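Local coordinates for glucose-inhibited division protein A-related protein, probable oxidoreductase (Thermus thermophilus, PDB 2CUL) that binds flavin-adenine dinucleotide in a Rossmann-type fold and is probably an oxidoreductase related to the glucose-inhibited division protein GidA, at residues Pro49-Ser54 and Arg215-Gly220. Residues are numbered along the deposited sequence; the frame is centred on the assembly and turned at random.
Sequences PFPPGS and RMSEEG. With FAD (flavin-adenine dinucleotide), chain B.
Pro51 meets helix 213-230 with the corner of its ring, CG resting 3.6 Å from CG of Glu218 and equally near OG of Ser217. The pairing is by van der Waals contact alone. The proline ring and the Glu218 side chain cross at about a right angle; CG of the glutamate makes the contact, and the extended chain carries the carboxylate onward past the ring. The second point of touch is Ser54, whose CB packs 3.5 Å from OG of Ser217. A chi1 of 175° turns the Ser217 hydroxyl away from its own N and toward the flank where Pro51 and Ser54 lie; it is hydrogen-bonded to Glu17 OE1 of helix 13-24. Leu56 of helix 55-59 adjoins both Pro51 and Ser217.

The hydrogen bonds belong to the loop itself. Pro51 to Ser54 form a type II beta turn, with Gly53 at positive phi, closed by Ser54 N to Pro51 O at 3.1 Å. Ser54 OG reaches a lone pair of the same oxygen at 2.6 Å, in the carbonyl plane, with a C=O...OG angle of 138°. Ser54 also N-caps helix 55-59: a chi1 of 62° tucks its hydroxyl back over its own main chain, and N of Glu57 is hydrogen-bonded to it. Turn and helix start are thus joined through one side chain.

On a different side of helix 213-230, Met216 sets its CG 3.4 Å from O5' of FAD. This turn of helix therefore lies between the loop and the ribityl-phosphate part of the cofactor. Helix 13-24 follows a glycine-rich turn consistent with the GxGxxG motif of Rossmann-type FAD-binding folds, so the loop packs against the cofactor-bearing helices. Since the hydroxyls of Ser54 and Ser217 are already hydrogen-bonded, the contact can rest on carbon surfaces and one engaged hydroxyl.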
loop_
_atom_site.group_PDB
_atom_site.type_symbol
_atom_site.label_atom_id
_atom_site.label_comp_id
_atom_site.label_asym_id
_atom_site.label_seq_id
_atom_site.Cartn_x
_atom_site.Cartn_y
_atom_site.Cartn_z
ATOM N N PRO A 49 3.974 -15.903 -14.234
ATOM C CA PRO A 49 3.548 -16.560 -12.996
ATOM C C PRO A 49 3.342 -15.640 -11.793
ATOM O O PRO A 49 3.971 -14.587 -11.680
ATOM C CB PRO A 49 4.663 -17.569 -12.758
ATOM C CG PRO A 49 5.865 -16.800 -13.194
ATOM C CD PRO A 49 5.403 -16.160 -14.493
ATOM N N PHE A 50 2.455 -16.063 -10.897
ATOM C CA PHE A 50 2.141 -15.317 -9.685
ATOM C C PHE A 50 2.493 -16.165 -8.468
ATOM O O PHE A 50 2.677 -17.379 -8.575
ATOM C CB PHE A 50 0.647 -14.993 -9.645
ATOM C CG PHE A 50 0.145 -14.283 -10.865
ATOM C CD1 PHE A 50 0.612 -13.017 -11.192
ATOM C CD2 PHE A 50 -0.807 -14.879 -11.688
ATOM C CE1 PHE A 50 0.138 -12.350 -12.317
ATOM C CE2 PHE A 50 -1.287 -14.223 -12.814
ATOM C CZ PHE A 50 -0.816 -12.957 -13.129
ATOM N N PRO A 51 2.604 -15.534 -7.289
ATOM C CA PRO A 51 2.930 -16.308 -6.087
ATOM C C PRO A 51 1.789 -17.290 -5.828
ATOM O O PRO A 51 0.623 -16.905 -5.840
ATOM C CB PRO A 51 3.022 -15.238 -5.005
ATOM C CG PRO A 51 3.495 -14.027 -5.763
ATOM C CD PRO A 51 2.638 -14.086 -7.011
ATOM N N PRO A 52 2.107 -18.572 -5.598
ATOM C CA PRO A 52 1.060 -19.569 -5.348
ATOM C C PRO A 52 0.071 -19.220 -4.233
ATOM O O PRO A 52 0.466 -18.858 -3.125
ATOM C CB PRO A 52 1.862 -20.830 -5.036
ATOM C CG PRO A 52 3.086 -20.659 -5.886
ATOM C CD PRO A 52 3.436 -19.206 -5.643
ATOM N N GLY A 53 -1.219 -19.325 -4.549
ATOM C CA GLY A 53 -2.272 -19.050 -3.583
ATOM C C GLY A 53 -2.475 -17.601 -3.181
ATOM O O GLY A 53 -3.279 -17.311 -2.297
ATOM N N SER A 54 -1.763 -16.691 -3.833
ATOM C CA SER A 54 -1.865 -15.270 -3.515
ATOM C C SER A 54 -3.151 -14.623 -4.008
ATOM O O SER A 54 -3.844 -15.158 -4.871
ATOM C CB SER A 54 -0.683 -14.513 -4.122
ATOM O OG SER A 54 -0.687 -14.625 -5.539
ATOM N N ARG A 215 6.511 -9.361 -6.927
ATOM C CA ARG A 215 7.398 -8.972 -5.838
ATOM C C ARG A 215 6.585 -8.266 -4.756
ATOM O O ARG A 215 6.782 -8.498 -3.562
ATOM C CB ARG A 215 8.489 -8.039 -6.364
ATOM C CG ARG A 215 9.533 -7.649 -5.334
ATOM C CD ARG A 215 10.538 -8.768 -5.109
ATOM N NE ARG A 215 11.581 -8.370 -4.168
ATOM C CZ ARG A 215 12.718 -9.032 -3.988
ATOM N NH1 ARG A 215 12.966 -10.132 -4.687
ATOM N NH2 ARG A 215 13.609 -8.595 -3.109
ATOM N N MET A 216 5.672 -7.396 -5.180
ATOM C CA MET A 216 4.819 -6.672 -4.240
ATOM C C MET A 216 4.004 -7.681 -3.445
ATOM O O MET A 216 3.875 -7.573 -2.225
ATOM C CB MET A 216 3.872 -5.734 -4.991
ATOM C CG MET A 216 4.566 -4.624 -5.765
ATOM S SD MET A 216 5.517 -3.497 -4.707
ATOM C CE MET A 216 7.193 -4.083 -5.033
ATOM N N SER A 217 3.457 -8.665 -4.150
ATOM C CA SER A 217 2.654 -9.710 -3.527
ATOM C C SER A 217 3.486 -10.550 -2.558
ATOM O O SER A 217 3.054 -10.820 -1.438
ATOM C CB SER A 217 2.041 -10.606 -4.608
ATOM O OG SER A 217 1.357 -11.704 -4.030
ATOM N N GLU A 218 4.675 -10.969 -2.989
ATOM C CA GLU A 218 5.546 -11.769 -2.132
ATOM C C GLU A 218 5.921 -10.982 -0.882
ATOM O O GLU A 218 5.977 -11.535 0.218
ATOM C CB GLU A 218 6.809 -12.179 -2.893
ATOM C CG GLU A 218 6.505 -12.992 -4.133
ATOM C CD GLU A 218 7.721 -13.214 -5.009
ATOM O OE1 GLU A 218 8.612 -12.335 -5.032
ATOM O OE2 GLU A 218 7.775 -14.260 -5.690
ATOM N N GLU A 219 6.170 -9.688 -1.046
ATOM C CA GLU A 219 6.529 -8.860 0.095
ATOM C C GLU A 219 5.369 -8.717 1.070
ATOM O O GLU A 219 5.569 -8.745 2.282
ATOM C CB GLU A 219 7.016 -7.490 -0.378
ATOM C CG GLU A 219 8.439 -7.541 -0.910
ATOM C CD GLU A 219 9.437 -7.873 0.186
ATOM O OE1 GLU A 219 9.811 -6.955 0.943
ATOM O OE2 GLU A 219 9.832 -9.053 0.306
ATOM N N GLY A 220 4.156 -8.571 0.541
ATOM C CA GLY A 220 2.990 -8.450 1.399
ATOM C C GLY A 220 2.770 -9.716 2.206
ATOM O O GLY A 220 2.425 -9.660 3.388
HETATM P PA FAD B . -0.002 0.392 -5.277
HETATM O O1A FAD B . 0.171 1.588 -6.117
HETATM O O2A FAD B . -0.461 -0.879 -5.894
HETATM O O5B FAD B . -1.010 0.724 -4.087
HETATM C C5B FAD B . -0.826 1.900 -3.297
HETATM C C4B FAD B . -2.189 2.211 -2.690
HETATM O O4B FAD B . -1.974 3.157 -1.642
HETATM C C3B FAD B . -3.189 2.863 -3.667
HETATM O O3B FAD B . -4.445 2.218 -3.648
HETATM C C2B FAD B . -3.239 4.288 -3.200
HETATM O O2B FAD B . -4.397 5.011 -3.547
HETATM C C1B FAD B . -3.016 4.120 -1.700
HETATM N N9A FAD B . -2.553 5.317 -1.003
HETATM C C8A FAD B . -1.405 6.033 -1.255
HETATM N N7A FAD B . -1.271 7.072 -0.439
HETATM C C5A FAD B . -2.385 7.018 0.376
HETATM C C6A FAD B . -2.818 7.844 1.441
HETATM N N6A FAD B . -2.152 8.902 1.868
HETATM N N1A FAD B . -4.009 7.507 2.064
HETATM C C2A FAD B . -4.723 6.409 1.640
HETATM N N3A FAD B . -4.358 5.582 0.625
HETATM C C4A FAD B . -3.187 5.931 0.027
HETATM N N1 FAD B . 4.873 -3.559 -12.050
HETATM C C2 FAD B . 4.457 -4.556 -12.903
HETATM O O2 FAD B . 4.537 -5.719 -12.590
HETATM N N3 FAD B . 3.931 -4.193 -14.152
HETATM C C4 FAD B . 3.803 -2.894 -14.594
HETATM O O4 FAD B . 3.324 -2.642 -15.720
HETATM C C4X FAD B . 4.234 -1.872 -13.721
HETATM N N5 FAD B . 4.145 -0.540 -14.100
HETATM C C5X FAD B . 4.566 0.466 -13.250
HETATM C C6 FAD B . 4.466 1.796 -13.654
HETATM C C7 FAD B . 4.872 2.863 -12.830
HETATM C C7M FAD B . 4.730 4.279 -13.329
HETATM C C8 FAD B . 5.405 2.552 -11.528
HETATM C C8M FAD B . 5.855 3.632 -10.581
HETATM C C9 FAD B . 5.520 1.205 -11.104
HETATM C C9A FAD B . 5.107 0.137 -11.944
HETATM N N10 FAD B . 5.202 -1.246 -11.555
HETATM C C10 FAD B . 4.769 -2.248 -12.442
HETATM C "C1'" FAD B . 5.775 -1.665 -10.213
HETATM C "C2'" FAD B . 4.814 -2.167 -9.111
HETATM O "O2'" FAD B . 4.411 -3.477 -9.407
HETATM C "C3'" FAD B . 3.566 -1.276 -8.954
HETATM O "O3'" FAD B . 3.926 0.068 -8.642
HETATM C "C4'" FAD B . 2.627 -1.749 -7.826
HETATM O "O4'" FAD B . 1.363 -1.094 -7.909
HETATM C "C5'" FAD B . 3.299 -1.469 -6.467
HETATM O "O5'" FAD B . 2.457 -1.949 -5.407
HETATM P P FAD B . 2.189 -1.117 -4.084
HETATM O O1P FAD B . 1.329 -1.992 -3.269
HETATM O O2P FAD B . 3.480 -0.676 -3.457
HETATM O O3P FAD B . 1.419 0.177 -4.545
#